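Cytosolic IMP-GMP specific 5'-nucleotidase (Legionella pneumophila subsp. pneumophila, PDB 4OHF) probably hydrolyses the 5'-phosphate of purine nucleoside monophosphates such as IMP and GMP, as a magnesium-dependent cytosolic nucleotidase of the HAD superfamily. Local coordinates at residues Arg249-Asn254 and Ile298-Asp303; Lys285-Asp290 and Cys316-Ala321. All blocks are in the same frame, centred on the assembly; numbering follows the deposited sequence.

How the contacts relate
Contact 1 and contact 2 alternate along the chain. From the N terminus the order is Arg249-Asn254, Lys285-Asp290, Ile298-Asp303 and Cys316-Ala321. Contact 1 closes a loop of 43 residues, from helix 249-252 to strand 298-302. Contact 2 opens within that loop and closes beyond it, joining helix 284-290 to the start of strand 319-323. The two loops therefore cross. Strands 298-302 and 319-323 are parallel neighbours in the central sheet, and Tyr300 pairs with both Arg319 and Ala321 through its backbone. The contact centres lie about 7 Å apart. Together they pack helices 249-252 and 284-290 against this part of the HAD-like core.

Contact 1: Arg249-Asn254 and Ile298-Asp303; sequences RFFYDN and ILYIGD. With MG (magnesium ion), chain J.
Phe251 and Tyr300 meet in an edge-to-face aromatic pair. The edge of the Phe251 ring points at one face of the Tyr300 ring. The centroids are 4.8 Å apart and the planes are at 59°. CZ of Phe251 leads, sitting over the centre of the tyrosine ring, and its closest atom there is CE1 of Tyr300 at 3.5 Å. With chi1 at 164°, the Tyr300 ring swings opposite the backbone N and lies across the path of the phenylalanine. Its opposite face lies near Gly302 N. Both side chains are buried and also touch Leu208 of strand 204-208.

Tyr300 OH is hydrogen-bonded to Tyr306 OH and Lys247 NZ, so the phenol is held at its outer end while its face receives Phe251. Arg249, at the start of helix 249-252, and Asp253, just after it, form reciprocal salt bridges with Asp253 and Arg249 of the second subunit.

Metal coordination lies at the end of the strand. Asp303 OD1 binds the magnesium ion at 2.2 Å, and the oxygen of a water lies 2.1 Å from the magnesium ion. Asp23 OD1 and Asp25 O are further ligands. Thr27 OG1 is hydrogen-bonded to Asp303 OD1, so that oxygen has a second partner besides the metal. A core strand leading to a metal-binding aspartate at its C-terminal end is characteristic of the HAD-type Rossmann-like fold and its magnesium site.

Contact 2: Lys285-Asp290 and Cys316-Ala321; sequences KKFTED and CNWRTA. With PO4 (phosphate ion), chain I.
A helix packs here against the lead-in to a parallel strand of the HAD-like Rossmann core, with Trp318 from the loop before strand 319-323 reaching helix 284-290. The contact is buried. Its polar link runs from the indole N-H, Trp318 NE1, to Thr288 OG1 at 2.7 Å. The bond is nearly straight, at 165°, and the hydroxyl oxygen lies 3° from the indole plane. Thr288 OG1 is also hydrogen-bonded to Ala284 O, one turn back in the helix. This second bond helps fix the rotation of the hydroxyl that receives the indole.

The apolar part lies alongside. Phe287 CD1 touches Trp318 CZ2 at 3.7 Å, with the two rings oblique to each other. Phe287 also meets Phe206 and Phe240, which lie on strands 204-208 and 240-243 of the sheet. Cys316 SG sits above one face of the indole, toward its rim. Trp318 also packs on Ile298 and Tyr300 of strand 298-302.

Past Trp318, the strand start holds a phosphate ion, probably from the crystallisation liquor. Lys313 and Arg10 also bind it, as does Tyr113 of the third subunit. The Arg319 side chain bends at chi2 and chi3 to bring its guanidinium edge to the anion. Arg319 NE bonds phosphate O1 at 2.8 Å and Arg319 NH2 bonds O3, while the backbone N of Thr320 reaches O1 at 2.9 Å.

Contact 1: Arg249-Asn254 and Ile298-Asp303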
ATOM      1  N   ARG B 249      -6.100  12.990 -14.432  1.00 39.69           N
ATOM      2  CA  ARG B 249      -7.376  12.670 -13.798  1.00 39.17           C
ATOM      3  C   ARG B 249      -8.554  12.676 -14.752  1.00 39.79           C
ATOM      4  O   ARG B 249      -9.529  11.954 -14.532  1.00 42.74           O
ATOM      5  CB  ARG B 249      -7.639  13.592 -12.601  1.00 39.99           C
ATOM      6  CG  ARG B 249      -6.873  13.169 -11.358  1.00 41.45           C
ATOM      7  CD  ARG B 249      -7.399  13.833 -10.099  1.00 44.15           C
ATOM      8  NE  ARG B 249      -7.057  15.242 -10.046  1.00 46.93           N
ATOM      9  CZ  ARG B 249      -7.235  16.016  -8.982  1.00 49.59           C
ATOM     10  NH1 ARG B 249      -6.881  17.298  -9.038  1.00 51.21           N
ATOM     11  NH2 ARG B 249      -7.762  15.514  -7.868  1.00 46.51           N
ATOM     12  N   PHE B 250      -8.486  13.475 -15.812  1.00 37.48           N
ATOM     13  CA  PHE B 250      -9.579  13.482 -16.775  1.00 36.52           C
ATOM     14  C   PHE B 250      -9.822  12.056 -17.301  1.00 38.49           C
ATOM     15  O   PHE B 250     -10.958  11.642 -17.526  1.00 38.57           O
ATOM     16  CB  PHE B 250      -9.254  14.369 -17.971  1.00 33.91           C
ATOM     17  CG  PHE B 250     -10.251  14.248 -19.106  1.00 34.93           C
ATOM     18  CD1 PHE B 250     -11.307  15.159 -19.236  1.00 34.58           C
ATOM     19  CD2 PHE B 250     -10.150  13.212 -20.032  1.00 34.16           C
ATOM     20  CE1 PHE B 250     -12.243  15.040 -20.268  1.00 29.78           C
ATOM     21  CE2 PHE B 250     -11.074  13.083 -21.058  1.00 34.00           C
ATOM     22  CZ  PHE B 250     -12.130  14.005 -21.176  1.00 33.96           C
ATOM     23  N   PHE B 251      -8.739  11.320 -17.513  1.00 39.48           N
ATOM     24  CA  PHE B 251      -8.812   9.969 -18.034  1.00 39.69           C
ATOM     25  C   PHE B 251      -9.382   8.928 -17.073  1.00 41.25           C
ATOM     26  O   PHE B 251     -10.132   8.059 -17.490  1.00 40.19           O
ATOM     27  CB  PHE B 251      -7.421   9.515 -18.488  1.00 37.68           C
ATOM     28  CG  PHE B 251      -6.854  10.333 -19.600  1.00 36.62           C
ATOM     29  CD1 PHE B 251      -5.771  11.179 -19.381  1.00 36.27           C
ATOM     30  CD2 PHE B 251      -7.411  10.275 -20.870  1.00 35.52           C
ATOM     31  CE1 PHE B 251      -5.251  11.954 -20.413  1.00 33.93           C
ATOM     32  CE2 PHE B 251      -6.905  11.042 -21.906  1.00 36.20           C
ATOM     33  CZ  PHE B 251      -5.819  11.886 -21.679  1.00 35.69           C
ATOM     34  N   TYR B 252      -9.042   9.015 -15.791  1.00 42.91           N
ATOM     35  CA  TYR B 252      -9.516   8.007 -14.847  1.00 45.28           C
ATOM     36  C   TYR B 252     -10.434   8.465 -13.724  1.00 46.11           C
ATOM     37  O   TYR B 252     -11.077   7.634 -13.077  1.00 48.64           O
ATOM     38  CB  TYR B 252      -8.317   7.269 -14.231  1.00 44.54           C
ATOM     39  CG  TYR B 252      -7.337   8.170 -13.512  1.00 41.54           C
ATOM     40  CD1 TYR B 252      -6.095   8.479 -14.079  1.00 41.08           C
ATOM     41  CD2 TYR B 252      -7.640   8.696 -12.260  1.00 41.00           C
ATOM     42  CE1 TYR B 252      -5.177   9.286 -13.412  1.00 39.13           C
ATOM     43  CE2 TYR B 252      -6.725   9.511 -11.579  1.00 41.28           C
ATOM     44  CZ  TYR B 252      -5.496   9.798 -12.167  1.00 41.35           C
ATOM     45  OH  TYR B 252      -4.593  10.597 -11.511  1.00 42.84           O
ATOM     46  N   ASP B 253     -10.495   9.766 -13.474  1.00 45.38           N
ATOM     47  CA  ASP B 253     -11.346  10.272 -12.407  1.00 43.55           C
ATOM     48  C   ASP B 253     -12.786  10.464 -12.882  1.00 44.15           C
ATOM     49  O   ASP B 253     -13.160   9.967 -13.944  1.00 44.45           O
ATOM     50  CB  ASP B 253     -10.768  11.573 -11.872  1.00 42.88           C
ATOM     51  CG  ASP B 253     -10.980  11.723 -10.386  1.00 43.76           C
ATOM     52  OD1 ASP B 253     -10.041  12.165  -9.675  1.00 42.13           O
ATOM     53  OD2 ASP B 253     -12.102  11.392  -9.934  1.00 45.14           O
ATOM     54  N   ASN B 254     -13.602  11.168 -12.103  1.00 44.58           N
ATOM     55  CA  ASN B 254     -14.998  11.369 -12.483  1.00 46.40           C
ATOM     56  C   ASN B 254     -15.459  12.824 -12.335  1.00 46.81           C
ATOM     57  O   ASN B 254     -16.634  13.091 -12.061  1.00 47.56           O
ATOM     58  CB  ASN B 254     -15.890  10.470 -11.641  1.00 47.30           C
ATOM     59  CG  ASN B 254     -15.780  10.781 -10.163  1.00 52.92           C
ATOM     60  OD1 ASN B 254     -16.477  10.189  -9.341  1.00 56.14           O
ATOM     61  ND2 ASN B 254     -14.902  11.724  -9.815  1.00 53.44           N
ATOM     62  N   ILE B 298     -11.166   5.578 -29.979  1.00 45.74           N
ATOM     63  CA  ILE B 298     -10.631   6.914 -29.725  1.00 44.94           C
ATOM     64  C   ILE B 298      -9.106   6.857 -29.564  1.00 43.60           C
ATOM     65  O   ILE B 298      -8.577   6.008 -28.848  1.00 44.09           O
ATOM     66  CB  ILE B 298     -11.211   7.526 -28.414  1.00 44.12           C
ATOM     67  CG1 ILE B 298     -12.710   7.763 -28.558  1.00 42.98           C
ATOM     68  CG2 ILE B 298     -10.516   8.831 -28.093  1.00 41.23           C
ATOM     69  CD1 ILE B 298     -13.379   8.133 -27.273  1.00 44.17           C
ATOM     70  N   LEU B 299      -8.412   7.760 -30.243  1.00 41.41           N
ATOM     71  CA  LEU B 299      -6.970   7.852 -30.124  1.00 39.46           C
ATOM     72  C   LEU B 299      -6.623   9.215 -29.526  1.00 39.28           C
ATOM     73  O   LEU B 299      -6.998  10.258 -30.070  1.00 38.03           O
ATOM     74  CB  LEU B 299      -6.282   7.718 -31.489  1.00 38.29           C
ATOM     75  CG  LEU B 299      -4.781   8.041 -31.424  1.00 36.78           C
ATOM     76  CD1 LEU B 299      -4.081   7.132 -30.422  1.00 35.03           C
ATOM     77  CD2 LEU B 299      -4.182   7.893 -32.793  1.00 36.67           C
ATOM     78  N   TYR B 300      -5.930   9.199 -28.393  1.00 37.76           N
ATOM     79  CA  TYR B 300      -5.498  10.426 -27.756  1.00 36.73           C
ATOM     80  C   TYR B 300      -3.992  10.556 -27.986  1.00 36.43           C
ATOM     81  O   TYR B 300      -3.242   9.595 -27.799  1.00 36.98           O
ATOM     82  CB  TYR B 300      -5.800  10.397 -26.258  1.00 37.55           C
ATOM     83  CG  TYR B 300      -5.038  11.450 -25.477  1.00 38.35           C
ATOM     84  CD1 TYR B 300      -3.954  11.101 -24.673  1.00 39.47           C
ATOM     85  CD2 TYR B 300      -5.364  12.796 -25.588  1.00 38.13           C
ATOM     86  CE1 TYR B 300      -3.212  12.076 -24.000  1.00 39.49           C
ATOM     87  CE2 TYR B 300      -4.633  13.777 -24.928  1.00 39.13           C
ATOM     88  CZ  TYR B 300      -3.555  13.417 -24.134  1.00 39.92           C
ATOM     89  OH  TYR B 300      -2.816  14.402 -23.503  1.00 37.78           O
ATOM     90  N   ILE B 301      -3.558  11.737 -28.409  1.00 34.15           N
ATOM     91  CA  ILE B 301      -2.145  11.974 -28.651  1.00 34.08           C
ATOM     92  C   ILE B 301      -1.625  13.070 -27.745  1.00 35.05           C
ATOM     93  O   ILE B 301      -2.140  14.196 -27.771  1.00 35.98           O
ATOM     94  CB  ILE B 301      -1.877  12.392 -30.107  1.00 33.80           C
ATOM     95  CG1 ILE B 301      -2.506  11.370 -31.057  1.00 32.22           C
ATOM     96  CG2 ILE B 301      -0.368  12.479 -30.343  1.00 30.77           C
ATOM     97  CD1 ILE B 301      -2.407  11.726 -32.512  1.00 30.99           C
ATOM     98  N   GLY B 302      -0.609  12.736 -26.948  1.00 35.13           N
ATOM     99  CA  GLY B 302      -0.004  13.692 -26.030  1.00 35.40           C
ATOM    100  C   GLY B 302       1.488  13.868 -26.286  1.00 37.21           C
ATOM    101  O   GLY B 302       2.038  13.282 -27.232  1.00 38.03           O
ATOM    102  N   ASP B 303       2.151  14.666 -25.449  1.00 36.36           N
ATOM    103  CA  ASP B 303       3.581  14.913 -25.599  1.00 37.20           C
ATOM    104  C   ASP B 303       4.410  14.417 -24.424  1.00 38.02           C
ATOM    105  O   ASP B 303       5.626  14.328 -24.520  1.00 36.77           O
ATOM    106  CB  ASP B 303       3.847  16.402 -25.810  1.00 37.78           C
ATOM    107  CG  ASP B 303       3.027  17.270 -24.890  1.00 37.47           C
ATOM    108  OD1 ASP B 303       1.900  17.629 -25.264  1.00 40.46           O
ATOM    109  OD2 ASP B 303       3.495  17.582 -23.786  1.00 36.97           O
TER
HETATM  110 MG    MG J 503       0.820  19.048 -23.962  1.00 44.78          MG
HETATM  111  O   HOH W   1       1.309  19.247 -21.949  1.00 61.37           O

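Contact 2: Lys285-Asp290 and Cys316-Ala321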
ATOM      1  N   LYS B 285     -14.713   8.731 -19.263  1.00 45.47           N
ATOM      2  CA  LYS B 285     -15.851   7.835 -19.147  1.00 47.74           C
ATOM      3  C   LYS B 285     -17.108   8.445 -19.774  1.00 47.57           C
ATOM      4  O   LYS B 285     -17.682   7.886 -20.713  1.00 45.96           O
ATOM      5  CB  LYS B 285     -16.096   7.519 -17.670  1.00 50.90           C
ATOM      6  CG  LYS B 285     -17.340   6.691 -17.379  1.00 55.03           C
ATOM      7  CD  LYS B 285     -17.178   5.236 -17.771  1.00 58.90           C
ATOM      8  CE  LYS B 285     -17.674   4.302 -16.654  1.00 60.47           C
ATOM      9  NZ  LYS B 285     -19.058   4.620 -16.189  1.00 60.70           N
ATOM     10  N   LYS B 286     -17.522   9.603 -19.266  1.00 47.18           N
ATOM     11  CA  LYS B 286     -18.715  10.257 -19.788  1.00 47.74           C
ATOM     12  C   LYS B 286     -18.602  10.650 -21.255  1.00 48.71           C
ATOM     13  O   LYS B 286     -19.565  10.524 -22.005  1.00 48.62           O
ATOM     14  CB  LYS B 286     -19.061  11.490 -18.949  1.00 45.06           C
ATOM     15  CG  LYS B 286     -20.250  12.270 -19.480  1.00 41.05           C
ATOM     16  CD  LYS B 286     -20.882  13.100 -18.379  1.00 42.16           C
ATOM     17  CE  LYS B 286     -21.766  14.198 -18.949  1.00 43.00           C
ATOM     18  NZ  LYS B 286     -22.929  13.679 -19.735  1.00 41.00           N
ATOM     19  N   PHE B 287     -17.423  11.118 -21.656  1.00 49.71           N
ATOM     20  CA  PHE B 287     -17.183  11.548 -23.030  1.00 51.47           C
ATOM     21  C   PHE B 287     -17.407  10.407 -24.001  1.00 52.70           C
ATOM     22  O   PHE B 287     -18.086  10.553 -25.018  1.00 52.53           O
ATOM     23  CB  PHE B 287     -15.745  12.077 -23.166  1.00 51.06           C
ATOM     24  CG  PHE B 287     -15.387  12.534 -24.555  1.00 50.15           C
ATOM     25  CD1 PHE B 287     -14.922  11.628 -25.507  1.00 49.71           C
ATOM     26  CD2 PHE B 287     -15.510  13.879 -24.913  1.00 51.67           C
ATOM     27  CE1 PHE B 287     -14.580  12.051 -26.798  1.00 49.26           C
ATOM     28  CE2 PHE B 287     -15.173  14.317 -26.200  1.00 49.70           C
ATOM     29  CZ  PHE B 287     -14.706  13.399 -27.141  1.00 49.59           C
ATOM     30  N   THR B 288     -16.826   9.263 -23.673  1.00 55.08           N
ATOM     31  CA  THR B 288     -16.936   8.079 -24.506  1.00 56.97           C
ATOM     32  C   THR B 288     -18.375   7.559 -24.569  1.00 59.08           C
ATOM     33  O   THR B 288     -18.846   7.112 -25.626  1.00 58.81           O
ATOM     34  CB  THR B 288     -15.997   6.977 -23.976  1.00 56.87           C
ATOM     35  OG1 THR B 288     -14.653   7.480 -23.947  1.00 53.99           O
ATOM     36  CG2 THR B 288     -16.059   5.735 -24.868  1.00 55.83           C
ATOM     37  N   GLU B 289     -19.079   7.622 -23.443  1.00 59.44           N
ATOM     38  CA  GLU B 289     -20.459   7.157 -23.407  1.00 60.36           C
ATOM     39  C   GLU B 289     -21.348   8.060 -24.250  1.00 60.56           C
ATOM     40  O   GLU B 289     -22.054   7.589 -25.140  1.00 59.42           O
ATOM     41  CB  GLU B 289     -20.962   7.112 -21.959  1.00 61.29           C
ATOM     42  CG  GLU B 289     -20.922   5.725 -21.325  1.00 61.56           C
ATOM     43  CD  GLU B 289     -20.786   5.766 -19.810  1.00 63.58           C
ATOM     44  OE1 GLU B 289     -21.435   6.630 -19.176  1.00 63.15           O
ATOM     45  OE2 GLU B 289     -20.032   4.925 -19.252  1.00 63.85           O
ATOM     46  N   ASP B 290     -21.292   9.362 -23.983  1.00 61.23           N
ATOM     47  CA  ASP B 290     -22.106  10.328 -24.708  1.00 61.58           C
ATOM     48  C   ASP B 290     -21.858  10.363 -26.212  1.00 62.08           C
ATOM     49  O   ASP B 290     -22.698  10.852 -26.958  1.00 64.05           O
ATOM     50  CB  ASP B 290     -21.927  11.727 -24.118  1.00 62.35           C
ATOM     51  CG  ASP B 290     -22.312  11.792 -22.656  1.00 62.90           C
ATOM     52  OD1 ASP B 290     -23.118  10.948 -22.212  1.00 63.20           O
ATOM     53  OD2 ASP B 290     -21.817  12.693 -21.953  1.00 64.84           O
ATOM     54  N   CYS B 316      -8.917   3.653 -18.342  1.00 57.83           N
ATOM     55  CA  CYS B 316      -9.352   4.426 -19.487  1.00 54.96           C
ATOM     56  C   CYS B 316      -9.828   3.549 -20.635  1.00 55.61           C
ATOM     57  O   CYS B 316     -11.036   3.409 -20.849  1.00 57.79           O
ATOM     58  CB  CYS B 316      -8.243   5.351 -19.964  1.00 53.91           C
ATOM     59  SG  CYS B 316      -8.827   6.570 -21.148  1.00 44.55           S
ATOM     60  N   ASN B 317      -8.877   2.980 -21.364  1.00 52.55           N
ATOM     61  CA  ASN B 317      -9.118   2.086 -22.504  1.00 51.58           C
ATOM     62  C   ASN B 317      -9.100   2.747 -23.885  1.00 49.10           C
ATOM     63  O   ASN B 317      -9.409   2.112 -24.899  1.00 46.21           O
ATOM     64  CB  ASN B 317     -10.390   1.220 -22.310  1.00 52.51           C
ATOM     65  CG  ASN B 317     -11.647   1.841 -22.901  1.00 54.69           C
ATOM     66  OD1 ASN B 317     -12.675   1.173 -23.021  1.00 54.56           O
ATOM     67  ND2 ASN B 317     -11.581   3.116 -23.262  1.00 57.81           N
ATOM     68  N   TRP B 318      -8.714   4.020 -23.907  1.00 47.70           N
ATOM     69  CA  TRP B 318      -8.566   4.781 -25.151  1.00 44.95           C
ATOM     70  C   TRP B 318      -7.193   4.413 -25.714  1.00 42.51           C
ATOM     71  O   TRP B 318      -6.271   4.097 -24.959  1.00 40.31           O
ATOM     72  CB  TRP B 318      -8.516   6.285 -24.869  1.00 46.09           C
ATOM     73  CG  TRP B 318      -9.807   6.994 -24.628  1.00 48.04           C
ATOM     74  CD1 TRP B 318     -11.043   6.441 -24.445  1.00 46.74           C
ATOM     75  CD2 TRP B 318      -9.979   8.411 -24.538  1.00 46.43           C
ATOM     76  NE1 TRP B 318     -11.973   7.432 -24.246  1.00 47.29           N
ATOM     77  CE2 TRP B 318     -11.346   8.651 -24.299  1.00 46.39           C
ATOM     78  CE3 TRP B 318      -9.106   9.501 -24.637  1.00 45.07           C
ATOM     79  CZ2 TRP B 318     -11.867   9.941 -24.157  1.00 46.22           C
ATOM     80  CZ3 TRP B 318      -9.621  10.781 -24.495  1.00 46.30           C
ATOM     81  CH2 TRP B 318     -10.992  10.990 -24.257  1.00 44.99           C
ATOM     82  N   ARG B 319      -7.039   4.467 -27.027  1.00 40.83           N
ATOM     83  CA  ARG B 319      -5.731   4.195 -27.589  1.00 39.73           C
ATOM     84  C   ARG B 319      -4.907   5.458 -27.336  1.00 40.47           C
ATOM     85  O   ARG B 319      -5.388   6.577 -27.541  1.00 40.86           O
ATOM     86  CB  ARG B 319      -5.836   3.918 -29.089  1.00 37.85           C
ATOM     87  CG  ARG B 319      -6.767   2.757 -29.423  1.00 36.18           C
ATOM     88  CD  ARG B 319      -6.449   1.544 -28.584  1.00 32.72           C
ATOM     89  NE  ARG B 319      -5.081   1.091 -28.805  1.00 34.25           N
ATOM     90  CZ  ARG B 319      -4.664   0.463 -29.899  1.00 33.96           C
ATOM     91  NH1 ARG B 319      -5.522   0.206 -30.877  1.00 35.41           N
ATOM     92  NH2 ARG B 319      -3.384   0.107 -30.019  1.00 31.18           N
ATOM     93  N   THR B 320      -3.676   5.290 -26.867  1.00 40.37           N
ATOM     94  CA  THR B 320      -2.815   6.437 -26.612  1.00 39.70           C
ATOM     95  C   THR B 320      -1.570   6.451 -27.508  1.00 39.08           C
ATOM     96  O   THR B 320      -0.892   5.439 -27.679  1.00 40.32           O
ATOM     97  CB  THR B 320      -2.374   6.485 -25.139  1.00 38.23           C
ATOM     98  OG1 THR B 320      -1.774   5.240 -24.787  1.00 38.63           O
ATOM     99  CG2 THR B 320      -3.556   6.726 -24.233  1.00 38.89           C
ATOM    100  N   ALA B 321      -1.288   7.612 -28.089  1.00 37.42           N
ATOM    101  CA  ALA B 321      -0.129   7.783 -28.950  1.00 34.86           C
ATOM    102  C   ALA B 321       0.706   8.910 -28.358  1.00 34.27           C
ATOM    103  O   ALA B 321       0.237   9.685 -27.536  1.00 34.85           O
ATOM    104  CB  ALA B 321      -0.565   8.134 -30.355  1.00 33.30           C
TER
HETATM  105  P   PO4 I 502      -2.349   1.472 -26.631  1.00 68.79           P
HETATM  106  O1  PO4 I 502      -3.134   2.518 -27.332  1.00 66.49           O
HETATM  107  O2  PO4 I 502      -1.033   2.027 -26.227  1.00 70.31           O
HETATM  108  O3  PO4 I 502      -2.140   0.319 -27.540  1.00 71.75           O
HETATM  109  O4  PO4 I 502      -3.081   1.017 -25.425  1.00 69.89           O